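Local coordinates for bacterial regulatory proteins, tetR family (Corynebacterium glutamicum, PDB 3AQT), which represses transcription as a TetR-family regulator that binds the inducer resorcinol and probably contacts DNA through a helix-turn-helix motif, at residues Glu99-Asp110 against Arg156-Arg164; Glu171-Asp179 against Leu218-Glu227. One frame throughout, in Å; residues are numbered along the deposited sequence.

Interaction 1. Residues Glu99-Asp110 against Arg156-Arg164; sequences EDAFESVGIALD and RILGPRARR. With RCO (resorcinol), chain D.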
loop_
_atom_site.group_PDB
_atom_site.type_symbol
_atom_site.label_atom_id
_atom_site.label_comp_id
_atom_site.label_asym_id
_atom_site.label_seq_id
_atom_site.Cartn_x
_atom_site.Cartn_y
_atom_site.Cartn_z
ATOM N N GLU B 99 -15.135 -8.069 1.175
ATOM C CA GLU B 99 -15.291 -8.350 2.601
ATOM C C GLU B 99 -15.668 -9.814 2.776
ATOM O O GLU B 99 -15.136 -10.509 3.647
ATOM C CB GLU B 99 -16.375 -7.471 3.235
ATOM C CG GLU B 99 -15.906 -6.076 3.628
ATOM C CD GLU B 99 -16.860 -5.381 4.599
ATOM O OE1 GLU B 99 -17.844 -6.012 5.049
ATOM O OE2 GLU B 99 -16.624 -4.198 4.924
ATOM N N ASP B 100 -16.588 -10.278 1.939
ATOM C CA ASP B 100 -17.040 -11.651 1.998
ATOM C C ASP B 100 -15.861 -12.598 1.782
ATOM O O ASP B 100 -15.706 -13.581 2.499
ATOM C CB ASP B 100 -18.124 -11.883 0.939
ATOM C CG ASP B 100 -18.636 -13.313 0.928
ATOM O OD1 ASP B 100 -19.353 -13.701 1.878
ATOM O OD2 ASP B 100 -18.318 -14.049 -0.031
ATOM N N ALA B 101 -15.020 -12.295 0.801
ATOM C CA ALA B 101 -13.863 -13.144 0.522
ATOM C C ALA B 101 -12.826 -13.141 1.655
ATOM O O ALA B 101 -12.354 -14.196 2.081
ATOM C CB ALA B 101 -13.201 -12.716 -0.787
ATOM N N PHE B 102 -12.472 -11.957 2.145
ATOM C CA PHE B 102 -11.482 -11.863 3.208
ATOM C C PHE B 102 -11.977 -12.441 4.528
ATOM O O PHE B 102 -11.217 -13.089 5.250
ATOM C CB PHE B 102 -11.051 -10.409 3.412
ATOM C CG PHE B 102 -10.438 -9.780 2.198
ATOM C CD1 PHE B 102 -9.638 -10.527 1.341
ATOM C CD2 PHE B 102 -10.642 -8.432 1.926
ATOM C CE1 PHE B 102 -9.048 -9.942 0.228
ATOM C CE2 PHE B 102 -10.058 -7.830 0.815
ATOM C CZ PHE B 102 -9.257 -8.588 -0.039
ATOM N N GLU B 103 -13.245 -12.212 4.849
ATOM C CA GLU B 103 -13.797 -12.730 6.096
ATOM C C GLU B 103 -13.839 -14.261 6.091
ATOM O O GLU B 103 -13.591 -14.893 7.111
ATOM C CB GLU B 103 -15.196 -12.173 6.333
ATOM C CG GLU B 103 -15.848 -12.668 7.611
ATOM C CD GLU B 103 -17.265 -12.149 7.760
ATOM O OE1 GLU B 103 -17.979 -12.595 8.678
ATOM O OE2 GLU B 103 -17.672 -11.289 6.950
ATOM N N SER B 104 -14.142 -14.854 4.945
ATOM C CA SER B 104 -14.196 -16.306 4.854
ATOM C C SER B 104 -12.860 -16.911 5.242
ATOM O O SER B 104 -12.812 -17.883 6.003
ATOM C CB SER B 104 -14.551 -16.752 3.435
ATOM O OG SER B 104 -15.847 -16.309 3.086
ATOM N N VAL B 105 -11.777 -16.354 4.708
ATOM C CA VAL B 105 -10.454 -16.866 5.023
ATOM C C VAL B 105 -10.079 -16.529 6.468
ATOM O O VAL B 105 -9.484 -17.344 7.170
ATOM C CB VAL B 105 -9.395 -16.311 4.034
ATOM C CG1 VAL B 105 -7.985 -16.596 4.540
ATOM C CG2 VAL B 105 -9.577 -16.980 2.679
ATOM N N GLY B 106 -10.449 -15.332 6.912
ATOM C CA GLY B 106 -10.149 -14.931 8.270
ATOM C C GLY B 106 -10.686 -15.926 9.284
ATOM O O GLY B 106 -9.990 -16.292 10.229
ATOM N N ILE B 107 -11.926 -16.365 9.083
ATOM C CA ILE B 107 -12.564 -17.322 9.975
ATOM C C ILE B 107 -11.851 -18.665 9.879
ATOM O O ILE B 107 -11.614 -19.324 10.897
ATOM C CB ILE B 107 -14.054 -17.495 9.618
ATOM C CG1 ILE B 107 -14.810 -16.203 9.921
ATOM C CG2 ILE B 107 -14.662 -18.632 10.415
ATOM C CD1 ILE B 107 -16.186 -16.092 9.263
ATOM N N ALA B 108 -11.496 -19.068 8.661
ATOM C CA ALA B 108 -10.788 -20.327 8.478
ATOM C C ALA B 108 -9.428 -20.259 9.182
ATOM O O ALA B 108 -9.017 -21.213 9.829
ATOM C CB ALA B 108 -10.604 -20.636 6.980
ATOM N N LEU B 109 -8.735 -19.130 9.064
ATOM C CA LEU B 109 -7.438 -18.981 9.714
ATOM C C LEU B 109 -7.573 -19.060 11.227
ATOM O O LEU B 109 -6.724 -19.653 11.896
ATOM C CB LEU B 109 -6.777 -17.653 9.329
ATOM C CG LEU B 109 -6.274 -17.530 7.894
ATOM C CD1 LEU B 109 -5.740 -16.119 7.664
ATOM C CD2 LEU B 109 -5.205 -18.575 7.633
ATOM N N ASP B 110 -8.628 -18.457 11.771
ATOM C CA ASP B 110 -8.837 -18.496 13.212
ATOM C C ASP B 110 -9.077 -19.935 13.693
ATOM O O ASP B 110 -8.760 -20.272 14.828
ATOM C CB ASP B 110 -10.018 -17.608 13.617
ATOM C CG ASP B 110 -9.707 -16.123 13.501
ATOM O OD1 ASP B 110 -8.512 -15.762 13.495
ATOM O OD2 ASP B 110 -10.655 -15.305 13.439
ATOM N N ARG B 156 -10.608 -3.581 7.814
ATOM C CA ARG B 156 -11.872 -3.748 8.524
ATOM C C ARG B 156 -12.097 -5.204 8.898
ATOM O O ARG B 156 -12.622 -5.505 9.964
ATOM C CB ARG B 156 -13.066 -3.316 7.658
ATOM C CG ARG B 156 -13.066 -1.889 7.198
ATOM C CD ARG B 156 -14.452 -1.479 6.745
ATOM N NE ARG B 156 -14.882 -2.088 5.483
ATOM C CZ ARG B 156 -14.771 -1.500 4.294
ATOM N NH1 ARG B 156 -14.239 -0.288 4.192
ATOM N NH2 ARG B 156 -15.229 -2.107 3.209
ATOM N N ILE B 157 -11.704 -6.104 8.007
ATOM C CA ILE B 157 -11.923 -7.527 8.216
ATOM C C ILE B 157 -10.786 -8.323 8.838
ATOM O O ILE B 157 -11.004 -9.036 9.815
ATOM C CB ILE B 157 -12.316 -8.211 6.885
ATOM C CG1 ILE B 157 -13.459 -7.437 6.220
ATOM C CG2 ILE B 157 -12.731 -9.648 7.138
ATOM C CD1 ILE B 157 -14.793 -7.306 7.007
ATOM N N LEU B 158 -9.581 -8.216 8.280
ATOM C CA LEU B 158 -8.445 -8.977 8.798
ATOM C C LEU B 158 -7.550 -8.209 9.763
ATOM O O LEU B 158 -6.740 -8.808 10.470
ATOM C CB LEU B 158 -7.602 -9.506 7.638
ATOM C CG LEU B 158 -8.354 -10.407 6.656
ATOM C CD1 LEU B 158 -7.425 -10.828 5.524
ATOM C CD2 LEU B 158 -8.895 -11.623 7.393
ATOM N N GLY B 159 -7.705 -6.891 9.806
ATOM C CA GLY B 159 -6.877 -6.091 10.686
ATOM C C GLY B 159 -6.997 -6.477 12.148
ATOM O O GLY B 159 -5.981 -6.675 12.828
ATOM N N PRO B 160 -8.230 -6.587 12.674
ATOM C CA PRO B 160 -8.406 -6.953 14.083
ATOM C C PRO B 160 -7.794 -8.307 14.400
ATOM O O PRO B 160 -7.326 -8.534 15.516
ATOM C CB PRO B 160 -9.919 -6.937 14.261
ATOM C CG PRO B 160 -10.370 -5.911 13.246
ATOM C CD PRO B 160 -9.526 -6.263 12.047
ATOM N N ARG B 161 -7.789 -9.201 13.416
ATOM C CA ARG B 161 -7.220 -10.531 13.611
ATOM C C ARG B 161 -5.696 -10.469 13.635
ATOM O O ARG B 161 -5.042 -11.121 14.456
ATOM C CB ARG B 161 -7.689 -11.485 12.499
ATOM C CG ARG B 161 -9.171 -11.815 12.556
ATOM C CD ARG B 161 -9.594 -12.759 11.441
ATOM N NE ARG B 161 -10.924 -13.313 11.701
ATOM C CZ ARG B 161 -12.071 -12.726 11.373
ATOM N NH1 ARG B 161 -12.081 -11.552 10.747
ATOM N NH2 ARG B 161 -13.217 -13.299 11.700
ATOM N N ALA B 162 -5.134 -9.684 12.725
ATOM C CA ALA B 162 -3.690 -9.543 12.641
ATOM C C ALA B 162 -3.185 -8.834 13.888
ATOM O O ALA B 162 -2.191 -9.234 14.479
ATOM C CB ALA B 162 -3.311 -8.752 11.398
ATOM N N ARG B 163 -3.882 -7.783 14.290
ATOM C CA ARG B 163 -3.478 -7.033 15.463
ATOM C C ARG B 163 -3.451 -7.974 16.667
ATOM O O ARG B 163 -2.526 -7.938 17.478
ATOM C CB ARG B 163 -4.455 -5.871 15.699
ATOM C CG ARG B 163 -3.958 -4.814 16.668
ATOM C CD ARG B 163 -4.957 -3.674 16.794
ATOM N NE ARG B 163 -4.407 -2.530 17.518
ATOM C CZ ARG B 163 -4.202 -2.505 18.829
ATOM N NH1 ARG B 163 -4.504 -3.563 19.572
ATOM N NH2 ARG B 163 -3.693 -1.425 19.401
ATOM N N ARG B 164 -4.470 -8.819 16.771
ATOM C CA ARG B 164 -4.575 -9.777 17.861
ATOM C C ARG B 164 -3.346 -10.676 17.869
ATOM O O ARG B 164 -2.690 -10.845 18.897
ATOM C CB ARG B 164 -5.818 -10.648 17.671
ATOM C CG ARG B 164 -5.930 -11.809 18.656
ATOM C CD ARG B 164 -6.871 -12.864 18.125
ATOM N NE ARG B 164 -6.350 -13.475 16.907
ATOM C CZ ARG B 164 -7.105 -13.945 15.918
ATOM N NH1 ARG B 164 -8.428 -13.874 15.996
ATOM N NH2 ARG B 164 -6.534 -14.491 14.851
HETATM C C1 RCO D . -5.020 -12.682 9.667
HETATM C C2 RCO D . -4.173 -12.956 10.786
HETATM C C3 RCO D . -2.813 -12.542 10.763
HETATM C C4 RCO D . -2.316 -11.860 9.638
HETATM C C5 RCO D . -3.148 -11.591 8.540
HETATM C C6 RCO D . -4.508 -12.002 8.554
HETATM O O1 RCO D . -6.350 -13.093 9.695
HETATM O O3 RCO D . -1.962 -12.796 11.835
#
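Asp-110 stands between two arginines of helix 159-171 and gives each one oxygen. Asp-110 OD2 takes NE of Arg-161 at 2.7 Å. The two flat groups are only 24° apart, yet NE comes from above the carboxylate plane. Asp-110 OD1 is met on its syn side by NH2 of Arg-164, also at 2.7 Å, with the planes turned 68°. The Arg-161 chain is extended from CG to NE and lays its guanidinium over the backbone between Gly-106 and Ile-107. At the other end Arg-156 bends at chi3 (-71°) and grips Glu-99 side-on. Arg-156 NE and NH2 both reach the single oxygen Glu-99 OE2, NE at 2.8 Å. Between these charged ends lies an apolar strip. Ile-157 sets CG2 against CA of Glu-103 at 3.4 Å, while its CD1 meets CG and CD of Glu-99, the two side chains crossing at about a right angle. Leu-158 CD2 rests on Gly-106 CA at 3.6 Å. Leu-109, Leu-158, Arg-161 and Ala-162 also line the resorcinol pocket; CB of Arg-161 is 3.5 Å from O1 of the ligand. The Asp-110 salt bridges thus hold the Arg-161 guanidinium against helix 90-111, while its CB and CD face O1 of the inducer.

Interaction 2. Residues Glu171-Asp179 against Leu218-Glu227; sequences ETGRFTIED and LRMVGVQAAE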
loop_
_atom_site.group_PDB
_atom_site.type_symbol
_atom_site.label_atom_id
_atom_site.label_comp_id
_atom_site.label_asym_id
_atom_site.label_seq_id
_atom_site.Cartn_x
_atom_site.Cartn_y
_atom_site.Cartn_z
ATOM N N GLU B 171 3.151 -9.800 23.785
ATOM C CA GLU B 171 2.990 -10.216 25.172
ATOM C C GLU B 171 3.944 -11.343 25.564
ATOM O O GLU B 171 4.387 -11.401 26.705
ATOM C CB GLU B 171 1.553 -10.678 25.424
ATOM C CG GLU B 171 0.476 -9.657 25.093
ATOM C CD GLU B 171 0.291 -8.626 26.174
ATOM O OE1 GLU B 171 -0.059 -9.021 27.303
ATOM O OE2 GLU B 171 0.490 -7.425 25.907
ATOM N N THR B 172 4.251 -12.244 24.637
ATOM C CA THR B 172 5.146 -13.352 24.954
ATOM C C THR B 172 6.619 -13.060 24.669
ATOM O O THR B 172 7.457 -13.966 24.734
ATOM C CB THR B 172 4.764 -14.631 24.181
ATOM O OG1 THR B 172 4.990 -14.434 22.780
ATOM C CG2 THR B 172 3.304 -14.979 24.420
ATOM N N GLY B 173 6.931 -11.805 24.346
ATOM C CA GLY B 173 8.302 -11.429 24.051
ATOM C C GLY B 173 8.833 -11.945 22.719
ATOM O O GLY B 173 10.026 -11.824 22.432
ATOM N N ARG B 174 7.961 -12.527 21.903
ATOM C CA ARG B 174 8.366 -13.049 20.602
ATOM C C ARG B 174 8.607 -11.916 19.601
ATOM O O ARG B 174 9.482 -12.014 18.749
ATOM C CB ARG B 174 7.283 -13.974 20.051
ATOM C CG ARG B 174 7.706 -14.811 18.853
ATOM C CD ARG B 174 8.732 -15.851 19.254
ATOM N NE ARG B 174 8.819 -16.950 18.296
ATOM C CZ ARG B 174 9.935 -17.298 17.659
ATOM N NH1 ARG B 174 11.060 -16.625 17.870
ATOM N NH2 ARG B 174 9.934 -18.337 16.836
ATOM N N PHE B 175 7.827 -10.845 19.710
ATOM C CA PHE B 175 7.952 -9.713 18.804
ATOM C C PHE B 175 8.378 -8.437 19.515
ATOM O O PHE B 175 8.187 -8.290 20.724
ATOM C CB PHE B 175 6.616 -9.406 18.108
ATOM C CG PHE B 175 6.039 -10.547 17.325
ATOM C CD1 PHE B 175 6.854 -11.453 16.671
ATOM C CD2 PHE B 175 4.663 -10.685 17.211
ATOM C CE1 PHE B 175 6.303 -12.485 15.912
ATOM C CE2 PHE B 175 4.101 -11.709 16.456
ATOM C CZ PHE B 175 4.921 -12.611 15.806
ATOM N N THR B 176 8.939 -7.511 18.742
ATOM C CA THR B 176 9.339 -6.205 19.244
ATOM C C THR B 176 8.601 -5.221 18.346
ATOM O O THR B 176 8.881 -5.140 17.151
ATOM C CB THR B 176 10.853 -5.970 19.106
ATOM O OG1 THR B 176 11.556 -6.881 19.958
ATOM C CG2 THR B 176 11.209 -4.535 19.491
ATOM N N ILE B 177 7.655 -4.487 18.917
ATOM C CA ILE B 177 6.859 -3.539 18.150
ATOM C C ILE B 177 6.631 -2.273 18.952
ATOM O O ILE B 177 6.197 -2.338 20.100
ATOM C CB ILE B 177 5.476 -4.147 17.810
ATOM C CG1 ILE B 177 5.646 -5.433 17.008
ATOM C CG2 ILE B 177 4.628 -3.142 17.052
ATOM C CD1 ILE B 177 4.400 -6.313 16.928
ATOM N N GLU B 178 6.894 -1.119 18.346
ATOM C CA GLU B 178 6.713 0.152 19.044
ATOM C C GLU B 178 5.290 0.682 18.928
ATOM O O GLU B 178 4.782 1.320 19.850
ATOM C CB GLU B 178 7.693 1.188 18.505
ATOM C CG GLU B 178 9.144 0.803 18.714
ATOM C CD GLU B 178 10.090 1.644 17.890
ATOM O OE1 GLU B 178 10.070 1.515 16.649
ATOM O OE2 GLU B 178 10.848 2.439 18.478
ATOM N N ASP B 179 4.649 0.429 17.790
ATOM C CA ASP B 179 3.279 0.882 17.587
ATOM C C ASP B 179 2.470 -0.225 16.912
ATOM O O ASP B 179 2.691 -0.563 15.747
ATOM C CB ASP B 179 3.254 2.148 16.737
ATOM C CG ASP B 179 1.863 2.753 16.643
ATOM O OD1 ASP B 179 0.907 2.006 16.349
ATOM O OD2 ASP B 179 1.727 3.979 16.858
ATOM N N LEU B 218 8.069 -10.944 9.453
ATOM C CA LEU B 218 8.537 -11.434 10.746
ATOM C C LEU B 218 9.705 -10.581 11.193
ATOM O O LEU B 218 9.817 -10.230 12.365
ATOM C CB LEU B 218 8.967 -12.906 10.668
ATOM C CG LEU B 218 7.824 -13.928 10.685
ATOM C CD1 LEU B 218 8.367 -15.339 10.643
ATOM C CD2 LEU B 218 7.002 -13.728 11.944
ATOM N N ARG B 219 10.585 -10.241 10.260
ATOM C CA ARG B 219 11.716 -9.404 10.621
ATOM C C ARG B 219 11.209 -8.020 11.025
ATOM O O ARG B 219 11.698 -7.417 11.980
ATOM C CB ARG B 219 12.703 -9.312 9.457
ATOM C CG ARG B 219 13.535 -10.572 9.287
ATOM C CD ARG B 219 14.686 -10.361 8.332
ATOM N NE ARG B 219 14.277 -10.560 6.951
ATOM C CZ ARG B 219 14.375 -11.716 6.307
ATOM N NH1 ARG B 219 14.881 -12.776 6.922
ATOM N NH2 ARG B 219 13.954 -11.810 5.051
HETATM N N MSE B 220 10.198 -7.533 10.315
HETATM C CA MSE B 220 9.636 -6.232 10.624
HETATM C C MSE B 220 9.118 -6.158 12.051
HETATM O O MSE B 220 9.149 -5.091 12.657
HETATM C CB MSE B 220 8.502 -5.888 9.662
HETATM C CG MSE B 220 7.980 -4.477 9.873
HETATM SE SE MSE B 220 6.409 -4.082 8.850
HETATM C CE MSE B 220 5.113 -4.658 10.177
ATOM N N VAL B 221 8.638 -7.279 12.593
ATOM C CA VAL B 221 8.138 -7.269 13.964
ATOM C C VAL B 221 9.133 -7.732 15.037
ATOM O O VAL B 221 8.739 -8.065 16.163
ATOM C CB VAL B 221 6.800 -8.049 14.106
ATOM C CG1 VAL B 221 5.684 -7.250 13.445
ATOM C CG2 VAL B 221 6.907 -9.435 13.492
ATOM N N GLY B 222 10.419 -7.751 14.690
ATOM C CA GLY B 222 11.437 -8.087 15.670
ATOM C C GLY B 222 12.003 -9.484 15.770
ATOM O O GLY B 222 12.558 -9.848 16.805
ATOM N N VAL B 223 11.879 -10.266 14.711
ATOM C CA VAL B 223 12.400 -11.618 14.716
ATOM C C VAL B 223 13.760 -11.635 14.025
ATOM O O VAL B 223 13.921 -11.062 12.947
ATOM C CB VAL B 223 11.428 -12.575 13.980
ATOM C CG1 VAL B 223 12.018 -13.973 13.889
ATOM C CG2 VAL B 223 10.102 -12.615 14.710
ATOM N N GLN B 224 14.736 -12.277 14.662
ATOM C CA GLN B 224 16.088 -12.399 14.126
ATOM C C GLN B 224 16.025 -12.769 12.644
ATOM O O GLN B 224 15.280 -13.663 12.241
ATOM C CB GLN B 224 16.864 -13.460 14.931
ATOM C CG GLN B 224 17.974 -14.217 14.176
ATOM C CD GLN B 224 19.235 -13.389 13.943
ATOM O OE1 GLN B 224 19.248 -12.462 13.130
ATOM N NE2 GLN B 224 20.304 -13.723 14.663
ATOM N N ALA B 225 16.814 -12.066 11.841
ATOM C CA ALA B 225 16.855 -12.265 10.401
ATOM C C ALA B 225 16.894 -13.713 9.945
ATOM O O ALA B 225 16.085 -14.121 9.108
ATOM C CB ALA B 225 18.035 -11.513 9.822
ATOM N N ALA B 226 17.832 -14.491 10.484
ATOM C CA ALA B 226 17.965 -15.896 10.087
ATOM C C ALA B 226 16.828 -16.783 10.583
ATOM O O ALA B 226 16.400 -17.714 9.888
ATOM C CB ALA B 226 19.294 -16.453 10.567
ATOM N N GLU B 227 16.336 -16.508 11.786
ATOM C CA GLU B 227 15.260 -17.320 12.324
ATOM C C GLU B 227 13.974 -17.144 11.516
ATOM O O GLU B 227 13.263 -18.119 11.246
ATOM C CB GLU B 227 15.031 -16.972 13.793
ATOM C CG GLU B 227 13.887 -17.725 14.429
ATOM C CD GLU B 227 13.864 -17.572 15.938
ATOM O OE1 GLU B 227 14.408 -16.562 16.439
ATOM O OE2 GLU B 227 13.292 -18.454 16.617
HETATM O O HOH W 1 12.114 -9.612 19.524
#
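A Schellman motif ends helix 209-220, and the loop 171-179 packs against it through Phe-175 and Thr-176. Gly-222, with positive phi, is the C-prime residue; Val-223 N returns to Leu-218 O and Gly-222 N to Arg-219 O. One backbone hydrogen bond ties the loop to this turn, from Thr-176 N to Val-221 O at 2.6 Å and 159°.

The apolar part centres on the Phe-175 ring. Val-221 CG2 sits over one face in a CH-pi contact, 4.0 Å from the centroid and offset toward the rim. Val-223 CG2 lies at the ring edge. Val-221 has a second use for its branches: CG1 is anti to the carbonyl carbon (chi1 -72°) and packs on Ile-177 CD1 at 3.8 Å. Leu-166 of helix 159-171 touches both Phe-175 and Val-221, so the cluster continues into the domain.

The charged part is the pair Arg-174 and Glu-227. Arg-174 bends at chi2 (69°) and meets Glu-227 from the opposite direction. Arg-174 NH1 reaches Glu-227 OE2 at 3.1 Å from above the carboxylate plane. Asp-118 is the stronger partner of this arginine. Nearby, Glu-178 forms salt bridges with Arg-219 and Arg-229 of the second subunit.

A water bridges the Thr-176 hydroxyl and the Gly-222 carbonyl: it donates to Gly-222 O at 2.8 Å and lies 2.8 Å from Thr-176 OG1.

The two contacts share no segment, but helix 159-171 joins them: it starts within interaction 1 and runs into the loop of interaction 2. Their centres are about 22 Å apart. Interaction 1 lies near the middle of the chain, about 7 Å from its centre, and interaction 2 about 22 Å out. Both are partly buried. Interaction 1 is side-chain chemistry between helices, with charged pairs at both ends and part of the inducer pocket on one side. Interaction 2 joins a loop to a helix end and relies more on backbone, glycine and an aromatic cluster. The second subunit touches both segments of interaction 2 and neither segment of interaction 1.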